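Cytoplasmic protein (Cryptococcus neoformans var. grubii serotype A, PDB 7LPO) is a glycoside hydrolase of family 5 that probably cleaves the beta-glucosidic bond of steryl glucosides, releasing the sterol and glucose. Local coordinates at residues G218-P223 / T389-P394. Residues are numbered along the deposited sequence; the frame is centred on the assembly and turned at random.
Sequences GKTYAP and TLPTNP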
loop_
_atom_site.group_PDB
_atom_site.type_symbol
_atom_site.label_atom_id
_atom_site.label_comp_id
_atom_site.label_asym_id
_atom_site.label_seq_id
_atom_site.Cartn_x
_atom_site.Cartn_y
_atom_site.Cartn_z
ATOM N N GLY A 218 18.649 -14.064 6.442
ATOM C CA GLY A 218 20.101 -14.109 6.352
ATOM C C GLY A 218 20.732 -15.179 7.224
ATOM O O GLY A 218 21.731 -15.792 6.844
ATOM N N LYS A 219 20.159 -15.427 8.404
ATOM C CA LYS A 219 20.756 -16.413 9.306
ATOM C C LYS A 219 20.649 -17.832 8.758
ATOM O O LYS A 219 21.433 -18.701 9.153
ATOM C CB LYS A 219 20.098 -16.339 10.689
ATOM C CG LYS A 219 20.485 -15.109 11.491
ATOM C CD LYS A 219 19.802 -15.083 12.855
ATOM C CE LYS A 219 18.398 -14.502 12.760
ATOM N NZ LYS A 219 17.852 -14.081 14.093
ATOM N N THR A 220 19.708 -18.079 7.856
ATOM C CA THR A 220 19.516 -19.397 7.265
ATOM C C THR A 220 20.316 -19.575 5.982
ATOM O O THR A 220 20.935 -20.625 5.781
ATOM C CB THR A 220 18.026 -19.618 6.980
ATOM O OG1 THR A 220 17.296 -19.563 8.209
ATOM C CG2 THR A 220 17.767 -20.960 6.280
ATOM N N TYR A 221 20.332 -18.559 5.116
ATOM C CA TYR A 221 20.893 -18.691 3.782
ATOM C C TYR A 221 22.192 -17.936 3.573
ATOM O O TYR A 221 22.903 -18.242 2.612
ATOM C CB TYR A 221 19.870 -18.225 2.735
ATOM C CG TYR A 221 18.602 -19.041 2.782
ATOM C CD1 TYR A 221 18.608 -20.384 2.438
ATOM C CD2 TYR A 221 17.404 -18.481 3.205
ATOM C CE1 TYR A 221 17.450 -21.145 2.510
ATOM C CE2 TYR A 221 16.259 -19.221 3.279
ATOM C CZ TYR A 221 16.279 -20.554 2.930
ATOM O OH TYR A 221 15.119 -21.306 3.011
ATOM N N ALA A 222 22.525 -16.971 4.431
ATOM C CA ALA A 222 23.800 -16.253 4.358
ATOM C C ALA A 222 24.448 -16.206 5.739
ATOM O O ALA A 222 24.703 -15.128 6.283
ATOM C CB ALA A 222 23.601 -14.843 3.802
ATOM N N PRO A 223 24.719 -17.369 6.339
ATOM C CA PRO A 223 25.264 -17.384 7.714
ATOM C C PRO A 223 26.613 -16.693 7.867
ATOM O O PRO A 223 26.965 -16.262 8.979
ATOM C CB PRO A 223 25.373 -18.883 8.034
ATOM C CG PRO A 223 25.339 -19.583 6.671
ATOM C CD PRO A 223 24.462 -18.724 5.818
ATOM N N THR A 389 14.582 -25.038 0.884
ATOM C CA THR A 389 14.630 -25.840 2.097
ATOM C C THR A 389 15.610 -25.169 3.056
ATOM O O THR A 389 16.117 -24.080 2.787
ATOM C CB THR A 389 15.051 -27.285 1.779
ATOM O OG1 THR A 389 16.324 -27.285 1.111
ATOM C CG2 THR A 389 14.019 -27.981 0.880
ATOM N N LEU A 390 15.898 -25.824 4.168
ATOM C CA LEU A 390 16.944 -25.357 5.080
ATOM C C LEU A 390 18.281 -25.983 4.693
ATOM O O LEU A 390 18.364 -27.210 4.572
ATOM C CB LEU A 390 16.601 -25.718 6.519
ATOM C CG LEU A 390 15.212 -25.244 6.960
ATOM C CD1 LEU A 390 14.779 -25.925 8.237
ATOM C CD2 LEU A 390 15.204 -23.717 7.133
ATOM N N PRO A 391 19.336 -25.190 4.474
ATOM C CA PRO A 391 20.585 -25.780 3.956
ATOM C C PRO A 391 21.173 -26.884 4.819
ATOM O O PRO A 391 21.830 -27.779 4.275
ATOM C CB PRO A 391 21.533 -24.575 3.866
ATOM C CG PRO A 391 20.617 -23.412 3.594
ATOM C CD PRO A 391 19.372 -23.713 4.435
ATOM N N THR A 392 20.965 -26.865 6.134
ATOM C CA THR A 392 21.533 -27.886 7.007
ATOM C C THR A 392 20.533 -28.966 7.419
ATOM O O THR A 392 20.922 -29.920 8.091
ATOM C CB THR A 392 22.130 -27.239 8.262
ATOM O OG1 THR A 392 21.103 -26.532 8.969
ATOM C CG2 THR A 392 23.265 -26.279 7.888
ATOM N N ASN A 393 19.263 -28.840 7.047
ATOM C CA ASN A 393 18.282 -29.919 7.205
ATOM C C ASN A 393 17.434 -29.922 5.940
ATOM O O ASN A 393 16.312 -29.410 5.916
ATOM C CB ASN A 393 17.435 -29.733 8.466
ATOM C CG ASN A 393 16.337 -30.771 8.578
ATOM O OD1 ASN A 393 16.559 -31.965 8.351
ATOM N ND2 ASN A 393 15.142 -30.322 8.926
ATOM N N PRO A 394 17.953 -30.508 4.863
ATOM C CA PRO A 394 17.482 -30.183 3.507
ATOM C C PRO A 394 16.253 -30.919 2.996
ATOM O O PRO A 394 15.837 -30.643 1.862
ATOM C CB PRO A 394 18.707 -30.552 2.653
ATOM C CG PRO A 394 19.347 -31.693 3.405
ATOM C CD PRO A 394 19.169 -31.339 4.856
#
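P391 packs against T220 and Y221, the last two residues of helix 206-221, with its ring lying roughly crosswise to both side chains. Its CG sits 3.6 Å from the carbonyl O of T220. Its CD reaches CE1 of Y221 at 3.7 Å, approaching the aromatic ring obliquely. T220 CG2, anti to the backbone N, touches P391 CD and meets L390 CD2 at 3.9 Å. The same methyl lies over the centre of the Y221 ring, 3.6 Å above its plane. The one hydrogen bond across the contact runs from Y221 OH to T389 O, 3.0 Å long. This oxygen lies at the ring edge, in plane with the tyrosine, but the hydroxyl stands 47° out of the carbonyl plane. The ring is thus held by a methyl on one face and a hydrogen bond at its rim. P391 follows L390 in a type I beta turn, closed by the N393 N to L390 O hydrogen bond. Y221 also meets the ring of F387, and its backbone O accepts a hydrogen bond from Y386 OH. Some 30 Å from the chain centre (centre to centre), the contact joins the C-terminal end of helix 206-221 to segment 389-394, with F404 of helix 400-419 touching both T220 and Y221.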